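Local coordinates for protein design 2L4HC2_9 (Synthetic construct, PDB 5J73) that self-assembles as a designed homodimer of two helical hairpins, its pairing specificity built on modular buried hydrogen-bond networks, at the interface of chains A and B. Residues are numbered along the deposited sequence; one frame, centred on the assembly and turned at random. Chains: chain A/B, protein design 2L4HC2_9.

The interface of chains A and B. Residues chain A 59, 62-63, 66; chain B 25, 29, 58, 62.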
ATOM      1  N   ILE A  59       2.000   1.849   6.157  1.00 32.71           N
ATOM      2  CA  ILE A  59       2.477   0.782   5.291  1.00 34.88           C
ATOM      3  C   ILE A  59       1.683  -0.489   5.555  1.00 34.15           C
ATOM      4  O   ILE A  59       1.223  -1.148   4.626  1.00 29.26           O
ATOM      5  CB  ILE A  59       3.982   0.523   5.496  1.00 34.03           C
ATOM      6  CG1 ILE A  59       4.789   1.693   4.935  1.00 36.69           C
ATOM      7  CG2 ILE A  59       4.409  -0.790   4.837  1.00 34.14           C
ATOM      8  CD1 ILE A  59       6.198   1.782   5.476  1.00 42.31           C
ATOM      9  N   LEU A  62      -1.771  -0.171   4.141  1.00 31.79           N
ATOM     10  CA  LEU A  62      -1.699  -0.295   2.692  1.00 32.06           C
ATOM     11  C   LEU A  62      -1.457  -1.745   2.268  1.00 32.56           C
ATOM     12  O   LEU A  62      -1.930  -2.177   1.219  1.00 27.89           O
ATOM     13  CB  LEU A  62      -0.594   0.607   2.140  1.00 31.30           C
ATOM     14  CG  LEU A  62      -0.801   2.118   2.287  1.00 36.96           C
ATOM     15  CD1 LEU A  62       0.383   2.868   1.706  1.00 38.89           C
ATOM     16  CD2 LEU A  62      -2.095   2.579   1.628  1.00 40.09           C
ATOM     17  N   ILE A  63      -0.717  -2.491   3.081  1.00 32.42           N
ATOM     18  CA  ILE A  63      -0.460  -3.899   2.793  1.00 34.97           C
ATOM     19  C   ILE A  63      -1.727  -4.743   2.913  1.00 33.75           C
ATOM     20  O   ILE A  63      -1.937  -5.653   2.116  1.00 34.84           O
ATOM     21  CB  ILE A  63       0.647  -4.464   3.715  1.00 36.82           C
ATOM     22  CG1 ILE A  63       2.002  -3.891   3.284  1.00 29.32           C
ATOM     23  CG2 ILE A  63       0.691  -5.993   3.644  1.00 32.09           C
ATOM     24  CD1 ILE A  63       3.171  -4.303   4.150  1.00 34.30           C
ATOM     25  N   ILE A  66      -3.789  -4.296  -0.247  1.00 30.96           N
ATOM     26  CA  ILE A  66      -3.281  -5.049  -1.386  1.00 32.86           C
ATOM     27  C   ILE A  66      -3.701  -6.508  -1.274  1.00 31.18           C
ATOM     28  O   ILE A  66      -4.066  -7.130  -2.269  1.00 32.22           O
ATOM     29  CB  ILE A  66      -1.751  -4.936  -1.503  1.00 28.56           C
ATOM     30  CG1 ILE A  66      -1.369  -3.526  -1.950  1.00 28.18           C
ATOM     31  CG2 ILE A  66      -1.195  -5.949  -2.495  1.00 27.96           C
ATOM     32  CD1 ILE A  66       0.018  -3.112  -1.534  1.00 27.20           C
TER
ATOM     33  N   VAL B  25       5.027  -6.803  -2.053  1.00 41.64           N
ATOM     34  CA  VAL B  25       4.550  -6.658  -0.680  1.00 41.69           C
ATOM     35  C   VAL B  25       5.478  -7.378   0.293  1.00 47.49           C
ATOM     36  O   VAL B  25       5.778  -6.857   1.369  1.00 46.03           O
ATOM     37  CB  VAL B  25       3.101  -7.178  -0.522  1.00 46.76           C
ATOM     38  CG1 VAL B  25       2.711  -7.291   0.946  1.00 47.30           C
ATOM     39  CG2 VAL B  25       2.132  -6.256  -1.238  1.00 47.83           C
ATOM     40  N   GLU B  29       7.498  -5.744   3.343  1.00 52.77           N
ATOM     41  CA  GLU B  29       7.375  -6.189   4.731  1.00 48.55           C
ATOM     42  C   GLU B  29       8.753  -6.353   5.345  1.00 53.74           C
ATOM     43  O   GLU B  29       8.983  -5.979   6.495  1.00 52.04           O
ATOM     44  CB  GLU B  29       6.611  -7.508   4.832  1.00 54.21           C
ATOM     45  CG  GLU B  29       5.193  -7.363   5.341  1.00 62.87           C
ATOM     46  CD  GLU B  29       4.410  -8.657   5.248  1.00 70.01           C
ATOM     47  OE1 GLU B  29       4.839  -9.663   5.854  1.00 65.65           O
ATOM     48  OE2 GLU B  29       3.372  -8.672   4.556  1.00 88.16           O
ATOM     49  N   ILE B  58       8.473   3.289   0.029  1.00 52.82           N
ATOM     50  CA  ILE B  58       7.660   2.083   0.080  1.00 54.94           C
ATOM     51  C   ILE B  58       6.194   2.438  -0.101  1.00 42.42           C
ATOM     52  O   ILE B  58       5.484   1.811  -0.887  1.00 37.87           O
ATOM     53  CB  ILE B  58       7.856   1.335   1.415  1.00 50.69           C
ATOM     54  CG1 ILE B  58       9.277   0.777   1.501  1.00 48.41           C
ATOM     55  CG2 ILE B  58       6.809   0.227   1.589  1.00 34.63           C
ATOM     56  CD1 ILE B  58       9.661   0.311   2.885  1.00 50.93           C
ATOM     57  N   LEU B  62       3.620   1.094  -2.896  1.00 38.04           N
ATOM     58  CA  LEU B  62       2.423   0.318  -2.593  1.00 39.69           C
ATOM     59  C   LEU B  62       1.170   0.989  -3.149  1.00 40.19           C
ATOM     60  O   LEU B  62       0.217   0.310  -3.533  1.00 36.54           O
ATOM     61  CB  LEU B  62       2.268   0.102  -1.083  1.00 37.83           C
ATOM     62  CG  LEU B  62       3.309  -0.772  -0.374  1.00 33.60           C
ATOM     63  CD1 LEU B  62       2.976  -0.879   1.106  1.00 37.34           C
ATOM     64  CD2 LEU B  62       3.406  -2.159  -0.991  1.00 32.54           C
TER
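B:Leu62 projects as a knob into a hole on chain A framed by A:Ile59, A:Leu62, A:Ile63 and A:Ile66, the knobs-into-holes packing of a coiled coil. Each chain folds into a hairpin of helices 8-39 and 45-78, and two hairpins form the four-helix bundle. The two 45-78 helices run in the same general direction, while helix 8-39 of chain B runs against helix 45-78 of chain A.

With CG anti to its carbonyl carbon (chi1 -67°), B:Leu62 spreads its fork across the hole. Branch CD1 faces three of the framing residues, lying 3.8 Å from A:Ile63 CG1, 4.0 Å from A:Leu62 CB and 4.0 Å from A:Ile59 CG2. Branch CD2 turns to the end methyl of A:Ile66, CD1, at 3.6 Å, the leucine lying roughly perpendicular to the isoleucine. Leucine suits the knob because its branching at CG carries two methyls well out from its own helix.

A:Ile63 works on several fronts. Its CG1 faces the leucine, whereas CG2 packs 3.6 Å from B:Val25 CG1 on the other helix of the partner. The extended end of the chain (chi2 177°) sends CD1 to B:Glu29 CG at 3.9 Å. Here glutamate offers its aliphatic stem to the isoleucine, and its carboxylate continues past it, OE2 still alongside CG2, probably towards the outer edge of the bundle, where water could reach it.

B:Val25 is short and branched at CB, fitting the groove between successive isoleucines of chain A: its second methyl, CG2, lies 3.6 Å from A:Ile66 CG2, the valine and isoleucine pointing opposite ways as they pass. One turn before the leucine knob, B:Ile58 touches A:Ile59 more lightly, CG2 to CG2 at 4.2 Å. Beta-branched isoleucines at 59, 63 and 66 give chain A a broad, stiff hydrocarbon face. Two-fold symmetry repeats the same packing with the chains exchanged.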